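Local coordinates for pfam DUF1093 family protein (Bacillus subtilis, PDB 3NPP) that is of unknown function but belongs to the DUF1093 family and is a small, mainly beta-stranded protein, probably the part left after removal of a signal sequence, at residues I7-V12 and K61-Y66; G27-L32 and T45-K50; Y57-A62 and T69-K74. All coordinates share one frame; numbering follows the deposited sequence.

Contact 1: I7-V12 and K61-Y66; sequences IHQQDV and KAKGKY. With SO4 (sulfate ion), chain O.
This is an antiparallel strand pair that ends in a tight turn: strand 9-15, at one margin of a three-stranded sheet, lies against the central strand 57-63, whose chain reverses through a type II' turn from K63 to Y66. Backbone bonds make the ladder. Q10 and A62 form the hydrogen-bonded pair, with Q10 N giving to A62 O and A62 N giving to Q10 O at 2.8 Å. Beyond them G64 N donates to H8 O at 2.9 Å, nearly along the C=O axis, so the ladder runs on into the turn. G64 there has a positive phi (57°), the backbone shape of the second position of this turn.

One water ties the same end together. It donates to H8 O and to G64 O (2.6 Å to the latter) and accepts from Q10 NE2, so the amide of Q10 is linked to the turn through this water, while its OE1 is bonded to N36.

The side chains of Q9, D11, K61 and K63 lie on the face opposite Q10 and A62. Q9 runs out extended, CG anti to the backbone N, and crosses K61 obliquely with its NE2 3.7 Å from K61 CD; its OE1 meets K63 CE. K63 itself carries its charge on to a salt bridge with E68. D11 lies alongside K61, OD1 3.5 Å from K61 CB, and Q9 steadies its carboxylate: Q9 NE2 reaches D11 OD2 at 3.3 Å on an almost straight line (176°), in the amide plane and on the syn lone pair.

At the outer end the fold meets the second subunit, whose Y66 and K65 bind a sulfate, probably from the crystallisation liquor, together with H8. The H8 ring presents its edge to that ion, ND1 giving its N-H to sulfate O3 at 3.0 Å.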
loop_
_atom_site.group_PDB
_atom_site.type_symbol
_atom_site.label_atom_id
_atom_site.label_comp_id
_atom_site.label_asym_id
_atom_site.label_seq_id
_atom_site.Cartn_x
_atom_site.Cartn_y
_atom_site.Cartn_z
ATOM N N ILE A 7 -0.940 1.546 8.640
ATOM C CA ILE A 7 -1.171 2.115 7.289
ATOM C C ILE A 7 -1.305 3.650 7.341
ATOM O O ILE A 7 -2.220 4.174 7.949
ATOM C CB ILE A 7 -2.439 1.521 6.564
ATOM C CG1 ILE A 7 -2.495 -0.020 6.637
ATOM C CG2 ILE A 7 -2.457 1.975 5.070
ATOM C CD1 ILE A 7 -1.255 -0.728 6.090
ATOM N N HIS A 8 -0.393 4.343 6.663
ATOM C CA HIS A 8 -0.311 5.793 6.651
ATOM C C HIS A 8 -0.864 6.269 5.306
ATOM O O HIS A 8 -0.287 5.998 4.285
ATOM C CB HIS A 8 1.163 6.232 6.814
ATOM C CG HIS A 8 1.377 7.723 6.755
ATOM N ND1 HIS A 8 2.637 8.287 6.657
ATOM C CD2 HIS A 8 0.510 8.760 6.846
ATOM C CE1 HIS A 8 2.522 9.606 6.636
ATOM N NE2 HIS A 8 1.240 9.917 6.751
ATOM N N GLN A 9 -1.975 6.982 5.327
ATOM C CA GLN A 9 -2.559 7.545 4.105
ATOM C C GLN A 9 -1.989 8.946 3.891
ATOM O O GLN A 9 -1.909 9.734 4.832
ATOM C CB GLN A 9 -4.076 7.630 4.223
ATOM C CG GLN A 9 -4.776 8.302 2.985
ATOM C CD GLN A 9 -6.282 8.078 2.947
ATOM O OE1 GLN A 9 -6.758 6.993 3.240
ATOM N NE2 GLN A 9 -7.036 9.114 2.559
ATOM N N GLN A 10 -1.673 9.272 2.644
ATOM C CA GLN A 10 -1.370 10.658 2.267
ATOM C C GLN A 10 -2.151 11.035 1.039
ATOM O O GLN A 10 -2.592 10.183 0.319
ATOM C CB GLN A 10 0.131 10.826 2.078
ATOM C CG GLN A 10 0.859 10.895 3.422
ATOM C CD GLN A 10 2.321 11.161 3.300
ATOM O OE1 GLN A 10 2.734 12.295 3.167
ATOM N NE2 GLN A 10 3.123 10.119 3.386
ATOM N N ASP A 11 -2.451 12.314 0.907
ATOM C CA ASP A 11 -3.166 12.850 -0.261
ATOM C C ASP A 11 -2.322 13.955 -0.793
ATOM O O ASP A 11 -2.073 14.916 -0.075
ATOM C CB ASP A 11 -4.533 13.370 0.125
ATOM C CG ASP A 11 -5.490 12.249 0.470
ATOM O OD1 ASP A 11 -6.112 11.671 -0.446
ATOM O OD2 ASP A 11 -5.597 11.905 1.657
ATOM N N VAL A 12 -1.891 13.831 -2.051
ATOM C CA VAL A 12 -0.970 14.776 -2.645
ATOM C C VAL A 12 -1.747 15.623 -3.655
ATOM O O VAL A 12 -2.357 15.099 -4.570
ATOM C CB VAL A 12 0.212 14.045 -3.305
ATOM C CG1 VAL A 12 1.197 15.066 -3.929
ATOM C CG2 VAL A 12 0.934 13.158 -2.254
ATOM N N LYS A 61 -4.332 10.012 -4.009
ATOM C CA LYS A 61 -4.361 9.354 -2.706
ATOM C C LYS A 61 -3.344 8.227 -2.714
ATOM O O LYS A 61 -3.285 7.438 -3.684
ATOM C CB LYS A 61 -5.744 8.820 -2.428
ATOM C CG LYS A 61 -5.909 8.145 -1.073
ATOM C CD LYS A 61 -7.315 7.698 -0.819
ATOM C CE LYS A 61 -7.712 6.465 -1.619
ATOM N NZ LYS A 61 -9.174 6.178 -1.491
ATOM N N ALA A 62 -2.557 8.148 -1.637
ATOM C CA ALA A 62 -1.509 7.179 -1.494
ATOM C C ALA A 62 -1.648 6.484 -0.167
ATOM O O ALA A 62 -2.211 7.036 0.782
ATOM C CB ALA A 62 -0.137 7.845 -1.607
ATOM N N LYS A 63 -1.184 5.243 -0.124
ATOM C CA LYS A 63 -0.986 4.484 1.122
ATOM C C LYS A 63 0.482 4.167 1.163
ATOM O O LYS A 63 1.002 3.560 0.215
ATOM C CB LYS A 63 -1.784 3.179 1.109
ATOM C CG LYS A 63 -3.241 3.315 0.752
ATOM C CD LYS A 63 -4.059 4.104 1.748
ATOM C CE LYS A 63 -5.505 4.316 1.218
ATOM N NZ LYS A 63 -6.214 2.990 0.997
ATOM N N GLY A 64 1.155 4.560 2.230
ATOM C CA GLY A 64 2.620 4.560 2.261
ATOM C C GLY A 64 3.125 5.426 1.106
ATOM O O GLY A 64 2.641 6.555 0.920
ATOM N N LYS A 65 4.008 4.863 0.283
ATOM C CA LYS A 65 4.504 5.549 -0.914
ATOM C C LYS A 65 3.782 5.144 -2.212
ATOM O O LYS A 65 4.164 5.625 -3.288
ATOM C CB LYS A 65 6.031 5.366 -1.056
ATOM C CG LYS A 65 6.458 4.034 -1.581
ATOM N N TYR A 66 2.701 4.357 -2.101
ATOM C CA TYR A 66 2.012 3.768 -3.250
ATOM C C TYR A 66 0.747 4.580 -3.554
ATOM O O TYR A 66 -0.158 4.645 -2.741
ATOM C CB TYR A 66 1.685 2.300 -2.961
ATOM C CG TYR A 66 0.731 1.594 -3.927
ATOM C CD1 TYR A 66 1.154 1.247 -5.222
ATOM C CD2 TYR A 66 -0.562 1.144 -3.507
ATOM C CE1 TYR A 66 0.329 0.525 -6.115
ATOM C CE2 TYR A 66 -1.422 0.421 -4.422
ATOM C CZ TYR A 66 -0.954 0.140 -5.735
ATOM O OH TYR A 66 -1.724 -0.561 -6.666
HETATM S S SO4 O . 4.734 5.078 7.429
HETATM O O1 SO4 O . 6.176 4.852 7.424
HETATM O O2 SO4 O . 4.355 5.651 8.758
HETATM O O3 SO4 O . 4.481 6.007 6.319
HETATM O O4 SO4 O . 4.067 3.771 7.237
HETATM O O HOH W 1 1.661 7.641 3.099
#

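Contact 2: G27-L32 and T45-K50; sequences GTEYTL and TFFAGK
G27 opens strand 27-35 of a beta hairpin whose other arm is strand 41-48, and G27 CA rests 3.5 Å from A48 O. T28 makes the first hydrogen-bonded pair: T28 N gives to A48 O, and A48 N returns the bond to T28 O. E29 turns to the opposite face and lays its extended chain alongside F47, a CH-pi contact with E29 CG over the face of the F47 ring, 3.9 Å from its centroid. E29 OE2 comes 3.3 Å from T45 CG2. Y30 pairs with F46 next, also hydrogen-bonded, Y30 N to F46 O at 2.9 Å and F46 N to Y30 O. F46 CG takes the crowded position between backbone N and carbonyl carbon (chi1 64°), which swings the ring across so that Y30 CB sits over its face; the rings are near parallel (24°) but slid apart. T31 and T45 lie side by side, OG1 to OG1 at 2.8 Å, a hydrogen bond either hydroxyl could donate. L32 finishes with CD1 4.0 Å from F46 CE1, at the ring edge. F46 is thus held by apolar packing, with Y30 OH satisfied by L52 N, while the partly exposed face relies on the E29 chain and the hydroxyl pair.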
loop_
_atom_site.group_PDB
_atom_site.type_symbol
_atom_site.label_atom_id
_atom_site.label_comp_id
_atom_site.label_asym_id
_atom_site.label_seq_id
_atom_site.Cartn_x
_atom_site.Cartn_y
_atom_site.Cartn_z
ATOM N N GLY A 27 -3.388 4.919 -21.512
ATOM C CA GLY A 27 -2.950 5.622 -20.296
ATOM C C GLY A 27 -2.247 6.935 -20.584
ATOM O O GLY A 27 -1.659 7.125 -21.668
ATOM N N THR A 28 -2.264 7.817 -19.601
ATOM C CA THR A 28 -1.489 9.053 -19.620
ATOM C C THR A 28 -0.782 9.160 -18.263
ATOM O O THR A 28 -1.426 9.117 -17.230
ATOM C CB THR A 28 -2.385 10.258 -19.916
ATOM O OG1 THR A 28 -3.051 10.046 -21.169
ATOM C CG2 THR A 28 -1.572 11.579 -19.996
ATOM N N GLU A 29 0.545 9.259 -18.293
ATOM C CA GLU A 29 1.367 9.398 -17.108
ATOM C C GLU A 29 1.634 10.882 -16.813
ATOM O O GLU A 29 1.865 11.639 -17.740
ATOM C CB GLU A 29 2.692 8.717 -17.366
ATOM C CG GLU A 29 3.568 8.597 -16.119
ATOM C CD GLU A 29 4.808 7.773 -16.339
ATOM O OE1 GLU A 29 5.055 7.339 -17.498
ATOM O OE2 GLU A 29 5.519 7.522 -15.315
ATOM N N TYR A 30 1.622 11.270 -15.534
ATOM C CA TYR A 30 2.052 12.608 -15.093
ATOM C C TYR A 30 3.027 12.420 -13.961
ATOM O O TYR A 30 2.807 11.555 -13.129
ATOM C CB TYR A 30 0.862 13.438 -14.593
ATOM C CG TYR A 30 -0.146 13.707 -15.673
ATOM C CD1 TYR A 30 -1.178 12.811 -15.922
ATOM C CD2 TYR A 30 -0.052 14.845 -16.475
ATOM C CE1 TYR A 30 -2.122 13.066 -16.951
ATOM C CE2 TYR A 30 -0.967 15.082 -17.489
ATOM C CZ TYR A 30 -1.997 14.183 -17.720
ATOM O OH TYR A 30 -2.887 14.405 -18.758
ATOM N N THR A 31 4.123 13.172 -13.966
ATOM C CA THR A 31 5.030 13.267 -12.814
ATOM C C THR A 31 5.111 14.731 -12.438
ATOM O O THR A 31 5.678 15.524 -13.181
ATOM C CB THR A 31 6.417 12.717 -13.126
ATOM O OG1 THR A 31 6.330 11.309 -13.358
ATOM C CG2 THR A 31 7.384 12.967 -11.939
ATOM N N LEU A 32 4.522 15.085 -11.298
ATOM C CA LEU A 32 4.301 16.462 -10.929
ATOM C C LEU A 32 4.762 16.693 -9.500
ATOM O O LEU A 32 4.736 15.769 -8.688
ATOM C CB LEU A 32 2.804 16.782 -11.045
ATOM C CG LEU A 32 2.162 16.646 -12.437
ATOM C CD1 LEU A 32 0.668 16.742 -12.349
ATOM C CD2 LEU A 32 2.717 17.704 -13.380
ATOM N N THR A 45 4.134 10.440 -9.230
ATOM C CA THR A 45 3.914 9.846 -10.526
ATOM C C THR A 45 2.618 9.054 -10.458
ATOM O O THR A 45 2.467 8.227 -9.589
ATOM C CB THR A 45 5.055 8.917 -10.876
ATOM O OG1 THR A 45 6.218 9.703 -11.080
ATOM C CG2 THR A 45 4.771 8.093 -12.136
ATOM N N PHE A 46 1.696 9.325 -11.370
ATOM C CA PHE A 46 0.436 8.657 -11.411
ATOM C C PHE A 46 -0.064 8.580 -12.850
ATOM O O PHE A 46 0.464 9.276 -13.748
ATOM C CB PHE A 46 -0.562 9.374 -10.522
ATOM C CG PHE A 46 -0.893 10.788 -10.974
ATOM C CD1 PHE A 46 -0.078 11.851 -10.626
ATOM C CD2 PHE A 46 -2.022 11.036 -11.746
ATOM C CE1 PHE A 46 -0.389 13.117 -11.025
ATOM C CE2 PHE A 46 -2.328 12.308 -12.169
ATOM C CZ PHE A 46 -1.538 13.344 -11.812
ATOM N N PHE A 47 -1.075 7.743 -13.066
ATOM C CA PHE A 47 -1.614 7.490 -14.412
ATOM C C PHE A 47 -3.114 7.730 -14.419
ATOM O O PHE A 47 -3.783 7.407 -13.448
ATOM C CB PHE A 47 -1.326 6.061 -14.859
ATOM C CG PHE A 47 0.122 5.760 -15.011
ATOM C CD1 PHE A 47 0.902 5.465 -13.897
ATOM C CD2 PHE A 47 0.717 5.743 -16.262
ATOM C CE1 PHE A 47 2.256 5.188 -14.023
ATOM C CE2 PHE A 47 2.063 5.457 -16.399
ATOM C CZ PHE A 47 2.834 5.176 -15.271
ATOM N N ALA A 48 -3.636 8.301 -15.501
ATOM C CA ALA A 48 -5.077 8.408 -15.704
ATOM C C ALA A 48 -5.432 7.695 -16.994
ATOM O O ALA A 48 -4.614 7.606 -17.905
ATOM C CB ALA A 48 -5.507 9.892 -15.748
ATOM N N GLY A 49 -6.663 7.197 -17.079
ATOM C CA GLY A 49 -7.184 6.547 -18.284
ATOM C C GLY A 49 -7.624 7.485 -19.389
ATOM O O GLY A 49 -8.192 7.021 -20.387
ATOM N N LYS A 50 -7.422 8.814 -19.194
ATOM C CA LYS A 50 -7.588 9.814 -20.233
ATOM C C LYS A 50 -6.590 10.953 -19.998
ATOM O O LYS A 50 -6.002 11.066 -18.893
ATOM C CB LYS A 50 -9.031 10.361 -20.213
ATOM C CG LYS A 50 -9.435 11.110 -18.901
ATOM C CD LYS A 50 -10.958 11.229 -18.784
ATOM C CE LYS A 50 -11.394 12.270 -17.742
ATOM N NZ LYS A 50 -12.751 11.924 -17.113
#

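Contact 3: Y57-A62 and T69-K74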
loop_
_atom_site.group_PDB
_atom_site.type_symbol
_atom_site.label_atom_id
_atom_site.label_comp_id
_atom_site.label_asym_id
_atom_site.label_seq_id
_atom_site.Cartn_x
_atom_site.Cartn_y
_atom_site.Cartn_z
ATOM N N TYR A 57 -6.814 20.925 -11.057
ATOM C CA TYR A 57 -6.217 20.517 -9.788
ATOM C C TYR A 57 -6.656 19.090 -9.437
ATOM O O TYR A 57 -7.856 18.726 -9.586
ATOM C CB TYR A 57 -6.574 21.496 -8.683
ATOM C CG TYR A 57 -6.057 22.899 -8.918
ATOM C CD1 TYR A 57 -4.754 23.252 -8.580
ATOM C CD2 TYR A 57 -6.860 23.862 -9.481
ATOM C CE1 TYR A 57 -4.270 24.527 -8.796
ATOM C CE2 TYR A 57 -6.389 25.173 -9.706
ATOM C CZ TYR A 57 -5.097 25.493 -9.367
ATOM O OH TYR A 57 -4.625 26.774 -9.597
ATOM N N LEU A 58 -5.702 18.290 -8.976
ATOM C CA LEU A 58 -5.930 16.874 -8.701
ATOM C C LEU A 58 -5.503 16.556 -7.275
ATOM O O LEU A 58 -4.556 17.163 -6.765
ATOM C CB LEU A 58 -5.137 15.993 -9.683
ATOM C CG LEU A 58 -5.945 15.154 -10.682
ATOM C CD1 LEU A 58 -6.702 16.076 -11.700
ATOM C CD2 LEU A 58 -5.026 14.161 -11.415
ATOM N N LYS A 59 -6.234 15.635 -6.647
ATOM C CA LYS A 59 -5.844 14.992 -5.405
ATOM C C LYS A 59 -5.456 13.514 -5.742
ATOM O O LYS A 59 -6.277 12.761 -6.258
ATOM C CB LYS A 59 -7.025 15.040 -4.420
ATOM C CG LYS A 59 -6.774 14.352 -3.056
ATOM C CD LYS A 59 -8.031 14.396 -2.136
ATOM C CE LYS A 59 -9.202 13.472 -2.655
ATOM N NZ LYS A 59 -9.082 11.867 -3.032
ATOM N N VAL A 60 -4.226 13.119 -5.408
ATOM C CA VAL A 60 -3.743 11.750 -5.622
ATOM C C VAL A 60 -3.576 11.088 -4.254
ATOM O O VAL A 60 -2.756 11.533 -3.449
ATOM C CB VAL A 60 -2.411 11.745 -6.394
ATOM C CG1 VAL A 60 -1.981 10.371 -6.734
ATOM C CG2 VAL A 60 -2.544 12.566 -7.687
ATOM N N LYS A 61 -4.332 10.012 -4.009
ATOM C CA LYS A 61 -4.361 9.354 -2.706
ATOM C C LYS A 61 -3.344 8.227 -2.714
ATOM O O LYS A 61 -3.285 7.438 -3.684
ATOM C CB LYS A 61 -5.744 8.820 -2.428
ATOM C CG LYS A 61 -5.909 8.145 -1.073
ATOM C CD LYS A 61 -7.315 7.698 -0.819
ATOM C CE LYS A 61 -7.712 6.465 -1.619
ATOM N NZ LYS A 61 -9.174 6.178 -1.491
ATOM N N ALA A 62 -2.557 8.148 -1.637
ATOM C CA ALA A 62 -1.509 7.179 -1.494
ATOM C C ALA A 62 -1.648 6.484 -0.167
ATOM O O ALA A 62 -2.211 7.036 0.782
ATOM C CB ALA A 62 -0.137 7.845 -1.607
ATOM N N THR A 69 -5.269 6.251 -6.276
ATOM C CA THR A 69 -6.369 6.887 -7.006
ATOM C C THR A 69 -6.055 8.354 -7.314
ATOM O O THR A 69 -5.235 8.979 -6.633
ATOM C CB THR A 69 -7.722 6.869 -6.229
ATOM O OG1 THR A 69 -7.639 7.744 -5.133
ATOM C CG2 THR A 69 -8.136 5.481 -5.772
ATOM N N TRP A 70 -6.699 8.871 -8.357
ATOM C CA TRP A 70 -6.705 10.316 -8.671
ATOM C C TRP A 70 -8.136 10.828 -8.637
ATOM O O TRP A 70 -9.055 10.080 -8.929
ATOM C CB TRP A 70 -6.079 10.581 -10.032
ATOM C CG TRP A 70 -6.836 10.117 -11.197
ATOM C CD1 TRP A 70 -6.722 8.901 -11.821
ATOM C CD2 TRP A 70 -7.788 10.874 -11.956
ATOM N NE1 TRP A 70 -7.569 8.851 -12.909
ATOM C CE2 TRP A 70 -8.250 10.038 -13.004
ATOM C CE3 TRP A 70 -8.325 12.170 -11.828
ATOM C CZ2 TRP A 70 -9.217 10.462 -13.939
ATOM C CZ3 TRP A 70 -9.290 12.605 -12.773
ATOM C CH2 TRP A 70 -9.709 11.770 -13.810
ATOM N N GLU A 71 -8.304 12.117 -8.308
ATOM C CA GLU A 71 -9.614 12.741 -8.257
ATOM C C GLU A 71 -9.431 14.215 -8.549
ATOM O O GLU A 71 -8.592 14.847 -7.939
ATOM C CB GLU A 71 -10.248 12.560 -6.875
ATOM C CG GLU A 71 -11.585 13.278 -6.696
ATOM C CD GLU A 71 -12.275 12.976 -5.397
ATOM O OE1 GLU A 71 -11.587 12.690 -4.407
ATOM O OE2 GLU A 71 -13.525 13.032 -5.367
ATOM N N GLU A 72 -10.226 14.771 -9.460
ATOM C CA GLU A 72 -10.149 16.220 -9.696
ATOM C C GLU A 72 -10.797 16.931 -8.504
ATOM O O GLU A 72 -11.863 16.506 -8.040
ATOM C CB GLU A 72 -10.830 16.652 -10.995
ATOM C CG GLU A 72 -10.667 18.229 -11.284
ATOM C CD GLU A 72 -11.358 18.715 -12.521
ATOM O OE1 GLU A 72 -12.142 17.965 -13.114
ATOM O OE2 GLU A 72 -11.107 19.879 -12.904
ATOM N N VAL A 73 -10.153 18.012 -8.045
ATOM C CA VAL A 73 -10.703 18.936 -7.018
ATOM C C VAL A 73 -10.628 20.384 -7.518
ATOM O O VAL A 73 -9.986 20.660 -8.533
ATOM C CB VAL A 73 -9.951 18.796 -5.663
ATOM C CG1 VAL A 73 -10.095 17.359 -5.097
ATOM C CG2 VAL A 73 -8.461 19.170 -5.811
ATOM N N LYS A 74 -11.341 21.300 -6.851
ATOM C CA LYS A 74 -11.238 22.732 -7.160
ATOM C C LYS A 74 -10.281 23.382 -6.198
ATOM O O LYS A 74 -10.164 22.946 -5.076
ATOM C CB LYS A 74 -12.594 23.437 -7.073
ATOM C CG LYS A 74 -13.744 22.810 -7.861
ATOM C CD LYS A 74 -13.517 22.722 -9.345
ATOM C CE LYS A 74 -13.884 23.981 -10.039
ATOM N NZ LYS A 74 -13.551 23.800 -11.519
HETATM O O HOH W 2 -9.776 21.264 -11.125
HETATM O O HOH W 3 -7.711 10.541 -5.173
#
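The side chain to follow is K59, in the strand 57-63 arm of a beta hairpin whose return arm is strand 66-73. Its CB sits beside the ladder, 3.9 Å from V73 CG1. CG continues anti to the backbone N; at CD the chain passes D11 OD1 of the neighbouring strand, then bends at chi3 and chi4 (70° and 53°) so that it curls back along E71. CE is already 3.1 Å from E71 OE1, and NZ ends 3.0 Å from that same oxygen, a salt bridge whose hydrogen bond is weak. A water bridges the group to its surroundings: it accepts from K59 NZ, donates to K59 O and meets T69 OG1. D11 OD1 offers NZ a further, long and weak ion pair.

Along the backbone the pairing is uneven: K59 N gives to E71 O at 2.8 Å on an almost straight line, while the return bond from E71 N to K59 O is bent. K61 N gives to T69 O, the bond back from T69 N is weak, and K61 CB lies beside T69 OG1. At the Y57 end a second water links Y57 N, E72 OE2 and V73 O.

The other face is largely apolar, though E72 lies on it too. L58, its chi1 (-113°) far from a staggered position, crosses W70 obliquely, CD2 3.9 Å from W70 CE3, puts CD1 4.0 Å from E72 CA, and packs on F46 of strand 41-48. An alanine here would remove CG and both methyls and would probably loosen the packing on W70 and F46.

Strand 57-63 is the middle of the three-stranded sheet, flanked by 9-15 on its other side. V60 also packs on F46, and on V44, and W70 lies on A48 of the same strand 41-48, so this face looks onto the second sheet.

Overall arrangement
From the N terminus, the chain first lays down 7-12, whose partner 61-66 comes only about fifty residues later, so contact 1 closes the longest loop. Within that loop lies the whole of contact 2, a local hairpin closed by 27-32 and 45-50 in the second sheet. The chain then enters strand 57-63, where contact 3 begins on the same strand on which contact 1 closes; the two share K61 and A62 and set 9-15 and 66-73 on the two sides of this central strand. Contacts 2 and 3 follow in series, yet F46 and A48 pack on L58, V60 and W70, joining the two sheets. Contacts 1 and 2 stay apart, centres about 17 Å from each other, though both touch the second subunit.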